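Carbohydrate kinase, pfkB family (Enterococcus faecalis, PDB 3KTN) probably phosphorylates a sugar acid, as a putative 2-keto-3-deoxygluconate kinase of the ribokinase-like PfkB family, and binds magnesium. Local coordinates at residues G81-H86 with F113-A118; D77-E82 with L127-M132. All coordinates share one frame; numbering follows the deposited sequence.

Overall arrangement
Two contacts start from one short piece of chain, the edge strand 80-82 of the large mixed sheet and its flanks. From the N terminus the chain lays down strand 50-57 and helix 61-72 before reaching Asp-77. Contact 1 closes the shorter loop: after 81-86 the chain runs out through strands 88-93 and 101-105 of the four-stranded sheet and returns at 113-118. Contact 2 closes a wider loop, 77-82 to 127-132, which adds helix 123-127 and encloses the first; their first segments overlap at Gly-81 and Glu-82. With centres 16 Å apart, the two tie the approach to and the exit from strand 80-82 to the connection that leads into strand 132-135.

Contact 1: residues G81-H86 with F113-A118; sequences GEKGDH and FGISEA
Lys-83 and Gly-84, just past the end of strand 80-82, run beside Ser-116 and Ile-115 at CA separations of 7.2 and 7.1 Å, where a type I turn from Phe-113 to Ser-116 reverses the chain. The lysine leans across Ile-115 on its methylenes: Lys-83 CG lies 4.0 Å from Ile-115 CD1, and further out Lys-83 CE comes within 3.6 Å of Ile-115 O. With CG anti to the backbone N (chi1 179°) and a bend at chi2, the chain passes over the turn and brings NZ to Asp-120, its salt-bridge partner. Ile-115 reaches back with its long branch, and its CD1 meets Gly-84 CA at 3.6 Å; Gly-84, with its positive phi, offers a bare CA to that methyl. Within the turn, Ser-116 OG donates to Phe-113 O over 2.8 Å, approaching at a 30° tilt from the carbonyl plane, and the same hydroxyl also hydrogen-bonds to Tyr-121 OH, its stronger partner. No hydrogen bond joins the two segments, so the fit is one of van der Waals packing, methylenes against the isoleucine branch and a backbone carbonyl oxygen, while the lysine's charge is met by the carboxylate of Asp-120 beyond the turn.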
loop_
_atom_site.group_PDB
_atom_site.type_symbol
_atom_site.label_atom_id
_atom_site.label_comp_id
_atom_site.label_asym_id
_atom_site.label_seq_id
_atom_site.Cartn_x
_atom_site.Cartn_y
_atom_site.Cartn_z
ATOM N N GLY A 81 17.169 -3.374 28.702
ATOM C CA GLY A 81 18.588 -3.093 28.547
ATOM C C GLY A 81 19.121 -3.417 27.167
ATOM O O GLY A 81 18.424 -4.032 26.359
ATOM N N GLU A 82 20.356 -3.004 26.894
ATOM C CA GLU A 82 20.977 -3.264 25.601
ATOM C C GLU A 82 21.841 -4.508 25.699
ATOM O O GLU A 82 22.550 -4.696 26.678
ATOM C CB GLU A 82 21.851 -2.082 25.167
ATOM C CG GLU A 82 21.179 -0.733 25.290
ATOM C CD GLU A 82 22.041 0.397 24.754
ATOM O OE1 GLU A 82 23.268 0.390 24.996
ATOM O OE2 GLU A 82 21.485 1.301 24.098
ATOM N N LYS A 83 21.787 -5.349 24.676
ATOM C CA LYS A 83 22.563 -6.574 24.665
ATOM C C LYS A 83 22.369 -7.279 23.329
ATOM O O LYS A 83 21.329 -7.131 22.689
ATOM C CB LYS A 83 22.093 -7.489 25.798
ATOM C CG LYS A 83 22.812 -8.822 25.880
ATOM C CD LYS A 83 23.727 -8.887 27.096
ATOM C CE LYS A 83 24.423 -10.241 27.190
ATOM N NZ LYS A 83 25.327 -10.323 28.376
ATOM N N GLY A 84 23.376 -8.038 22.912
ATOM C CA GLY A 84 23.284 -8.780 21.672
ATOM C C GLY A 84 23.150 -7.935 20.426
ATOM O O GLY A 84 23.468 -6.748 20.429
ATOM N N ASP A 85 22.665 -8.559 19.357
ATOM C CA ASP A 85 22.503 -7.884 18.076
ATOM C C ASP A 85 21.245 -8.337 17.346
ATOM O O ASP A 85 20.723 -7.630 16.484
ATOM C CB ASP A 85 23.703 -8.197 17.185
ATOM C CG ASP A 85 25.017 -7.845 17.835
ATOM O OD1 ASP A 85 25.320 -6.636 17.947
ATOM O OD2 ASP A 85 25.744 -8.778 18.239
ATOM N N HIS A 86 20.760 -9.513 17.713
ATOM C CA HIS A 86 19.621 -10.131 17.061
ATOM C C HIS A 86 18.311 -10.102 17.850
ATOM O O HIS A 86 18.303 -10.031 19.080
ATOM C CB HIS A 86 20.023 -11.579 16.749
ATOM C CG HIS A 86 18.981 -12.379 16.030
ATOM N ND1 HIS A 86 18.739 -12.243 14.679
ATOM C CD2 HIS A 86 18.171 -13.375 16.460
ATOM C CE1 HIS A 86 17.829 -13.124 14.306
ATOM N NE2 HIS A 86 17.468 -13.824 15.367
ATOM N N PHE A 113 17.652 -11.273 24.191
ATOM C CA PHE A 113 17.056 -11.807 25.408
ATOM C C PHE A 113 17.597 -13.206 25.702
ATOM O O PHE A 113 17.875 -13.541 26.849
ATOM C CB PHE A 113 15.539 -11.872 25.269
ATOM C CG PHE A 113 14.844 -12.483 26.453
ATOM C CD1 PHE A 113 14.883 -11.864 27.697
ATOM C CD2 PHE A 113 14.107 -13.656 26.312
ATOM C CE1 PHE A 113 14.189 -12.402 28.788
ATOM C CE2 PHE A 113 13.411 -14.203 27.396
ATOM C CZ PHE A 113 13.449 -13.574 28.632
ATOM N N GLY A 114 17.749 -14.006 24.654
ATOM C CA GLY A 114 18.241 -15.360 24.811
ATOM C C GLY A 114 19.669 -15.506 25.319
ATOM O O GLY A 114 20.006 -16.536 25.908
ATOM N N ILE A 115 20.510 -14.499 25.091
ATOM C CA ILE A 115 21.899 -14.564 25.532
ATOM C C ILE A 115 22.162 -13.793 26.823
ATOM O O ILE A 115 23.302 -13.694 27.270
ATOM C CB ILE A 115 22.870 -14.026 24.454
ATOM C CG1 ILE A 115 22.721 -12.513 24.311
ATOM C CG2 ILE A 115 22.599 -14.704 23.124
ATOM C CD1 ILE A 115 23.828 -11.877 23.498
ATOM N N SER A 116 21.115 -13.238 27.417
ATOM C CA SER A 116 21.282 -12.489 28.651
ATOM C C SER A 116 21.056 -13.394 29.862
ATOM O O SER A 116 20.250 -14.325 29.818
ATOM C CB SER A 116 20.313 -11.310 28.687
ATOM O OG SER A 116 18.973 -11.763 28.679
ATOM N N GLU A 117 21.778 -13.117 30.943
ATOM C CA GLU A 117 21.667 -13.909 32.160
ATOM C C GLU A 117 21.254 -13.069 33.357
ATOM O O GLU A 117 21.263 -11.840 33.304
ATOM C CB GLU A 117 22.996 -14.616 32.436
ATOM C CG GLU A 117 24.215 -13.781 32.082
ATOM C CD GLU A 117 25.496 -14.593 32.061
ATOM O OE1 GLU A 117 26.539 -14.041 31.643
ATOM O OE2 GLU A 117 25.461 -15.779 32.462
ATOM N N ALA A 118 20.888 -13.749 34.439
ATOM C CA ALA A 118 20.447 -13.088 35.657
ATOM C C ALA A 118 21.342 -11.936 36.095
ATOM O O ALA A 118 20.849 -10.913 36.572
ATOM C CB ALA A 118 20.326 -14.106 36.779
#

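Contact 2: residues D77-E82 with L127-M132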
loop_
_atom_site.group_PDB
_atom_site.type_symbol
_atom_site.label_atom_id
_atom_site.label_comp_id
_atom_site.label_asym_id
_atom_site.label_seq_id
_atom_site.Cartn_x
_atom_site.Cartn_y
_atom_site.Cartn_z
ATOM N N ASP A 77 9.784 1.409 29.058
ATOM C CA ASP A 77 10.949 0.724 28.520
ATOM C C ASP A 77 12.170 0.981 29.412
ATOM O O ASP A 77 13.300 0.712 29.013
ATOM C CB ASP A 77 11.232 1.235 27.098
ATOM C CG ASP A 77 11.667 2.694 27.082
ATOM O OD1 ASP A 77 11.333 3.422 28.039
ATOM O OD2 ASP A 77 12.332 3.119 26.116
ATOM N N GLN A 78 11.936 1.498 30.614
ATOM C CA GLN A 78 13.026 1.807 31.543
ATOM C C GLN A 78 13.909 0.607 31.871
ATOM O O GLN A 78 15.124 0.747 32.004
ATOM C CB GLN A 78 12.465 2.391 32.843
ATOM C CG GLN A 78 11.559 1.435 33.612
ATOM C CD GLN A 78 10.958 2.066 34.856
ATOM O OE1 GLN A 78 11.680 2.596 35.707
ATOM N NE2 GLN A 78 9.633 2.009 34.972
ATOM N N TRP A 79 13.308 -0.573 31.995
ATOM C CA TRP A 79 14.078 -1.766 32.322
ATOM C C TRP A 79 14.449 -2.638 31.129
ATOM O O TRP A 79 14.755 -3.817 31.289
ATOM C CB TRP A 79 13.348 -2.594 33.386
ATOM C CG TRP A 79 13.159 -1.827 34.665
ATOM C CD1 TRP A 79 14.021 -0.910 35.203
ATOM C CD2 TRP A 79 12.044 -1.898 35.560
ATOM N NE1 TRP A 79 13.510 -0.402 36.369
ATOM C CE2 TRP A 79 12.296 -0.986 36.614
ATOM C CE3 TRP A 79 10.853 -2.636 35.572
ATOM C CZ2 TRP A 79 11.403 -0.799 37.677
ATOM C CZ3 TRP A 79 9.963 -2.450 36.629
ATOM C CH2 TRP A 79 10.243 -1.535 37.665
ATOM N N VAL A 80 14.411 -2.059 29.932
ATOM C CA VAL A 80 14.803 -2.782 28.727
ATOM C C VAL A 80 16.267 -2.414 28.518
ATOM O O VAL A 80 16.570 -1.267 28.195
ATOM C CB VAL A 80 13.999 -2.325 27.483
ATOM C CG1 VAL A 80 14.519 -3.038 26.248
ATOM C CG2 VAL A 80 12.516 -2.612 27.675
ATOM N N GLY A 81 17.169 -3.374 28.702
ATOM C CA GLY A 81 18.588 -3.093 28.547
ATOM C C GLY A 81 19.121 -3.417 27.167
ATOM O O GLY A 81 18.424 -4.032 26.359
ATOM N N GLU A 82 20.356 -3.004 26.894
ATOM C CA GLU A 82 20.977 -3.264 25.601
ATOM C C GLU A 82 21.841 -4.508 25.699
ATOM O O GLU A 82 22.550 -4.696 26.678
ATOM C CB GLU A 82 21.851 -2.082 25.167
ATOM C CG GLU A 82 21.179 -0.733 25.290
ATOM C CD GLU A 82 22.041 0.397 24.754
ATOM O OE1 GLU A 82 23.268 0.390 24.996
ATOM O OE2 GLU A 82 21.485 1.301 24.098
ATOM N N LEU A 127 12.157 -5.142 41.425
ATOM C CA LEU A 127 11.164 -5.653 42.359
ATOM C C LEU A 127 10.726 -4.593 43.365
ATOM O O LEU A 127 9.571 -4.570 43.790
ATOM C CB LEU A 127 11.716 -6.882 43.084
ATOM C CG LEU A 127 11.865 -8.126 42.203
ATOM C CD1 LEU A 127 12.676 -9.189 42.929
ATOM C CD2 LEU A 127 10.485 -8.654 41.840
ATOM N N ALA A 128 11.645 -3.703 43.725
ATOM C CA ALA A 128 11.350 -2.642 44.683
ATOM C C ALA A 128 10.317 -1.643 44.166
ATOM O O ALA A 128 9.742 -0.882 44.942
ATOM C CB ALA A 128 12.634 -1.907 45.056
ATOM N N GLU A 129 10.071 -1.646 42.860
ATOM C CA GLU A 129 9.113 -0.709 42.288
ATOM C C GLU A 129 7.859 -1.333 41.685
ATOM O O GLU A 129 7.055 -0.635 41.067
ATOM C CB GLU A 129 9.809 0.160 41.242
ATOM C CG GLU A 129 10.808 1.138 41.838
ATOM C CD GLU A 129 11.564 1.912 40.779
ATOM O OE1 GLU A 129 10.911 2.548 39.920
ATOM O OE2 GLU A 129 12.813 1.885 40.804
ATOM N N VAL A 130 7.682 -2.636 41.867
ATOM C CA VAL A 130 6.508 -3.319 41.330
ATOM C C VAL A 130 5.805 -4.128 42.409
ATOM O O VAL A 130 6.424 -4.526 43.395
ATOM C CB VAL A 130 6.888 -4.274 40.174
ATOM C CG1 VAL A 130 7.534 -3.490 39.045
ATOM C CG2 VAL A 130 7.825 -5.361 40.678
ATOM N N ASP A 131 4.510 -4.369 42.217
ATOM C CA ASP A 131 3.723 -5.142 43.173
ATOM C C ASP A 131 3.493 -6.553 42.650
ATOM O O ASP A 131 3.191 -7.472 43.414
ATOM C CB ASP A 131 2.366 -4.488 43.402
ATOM C CG ASP A 131 2.475 -3.025 43.738
ATOM O OD1 ASP A 131 3.161 -2.694 44.729
ATOM O OD2 ASP A 131 1.868 -2.204 43.014
HETATM N N MSE A 132 3.631 -6.716 41.341
HETATM C CA MSE A 132 3.414 -8.007 40.707
HETATM C C MSE A 132 4.370 -8.186 39.536
HETATM O O MSE A 132 4.705 -7.223 38.850
HETATM C CB MSE A 132 1.968 -8.088 40.217
HETATM C CG MSE A 132 1.563 -9.420 39.604
HETATM SE SE MSE A 132 -0.297 -9.399 39.032
HETATM C CE MSE A 132 -1.154 -9.721 40.726
#
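The turn leading into the edge strand 80-82 meets the turn leading into the interior strand 132-135 of the same mixed sheet through the indole of Trp-79. The backbones stay well apart, with Trp-79 CA and Leu-127 CA, the nearest pair, separated by 11.2 Å, and the ring spans the gap. Its six-membered end does the touching. Trp-79 CZ3 and Val-130 CG1 are 3.6 Å apart, and Trp-79 CH2 lies 4.0 Å from Glu-129 CB; both aliphatic partners sit at the ring edge, near its plane, rather than over a face. The valine presents CG1, the methyl anti to its carbonyl carbon (chi1 -60°). Strands 80-82 and 132-135 run parallel in the ribokinase-like sheet but are not neighbours, for strands 50-57 and 4-8 lie between them. The indole bridges part of that separation, touching Ala-52 and Ile-54 of strand 50-57, and its ring also meets that of Phe-126. Gln-78 covers part of one face, its CD 3.7 Å above the indole plane and displaced toward the rim. Glu-129 sends an extended chain past the ring, crossing it at a slant, and its carboxylate is turned 74° from the indole plane, with OE1 4.1 Å from Trp-79 CZ2. Each turn is type I: Val-80 N donates to Asp-77 O at 3.1 Å, whereas the matching bond from Val-130 N to Leu-127 O, 3.3 Å long, is weak.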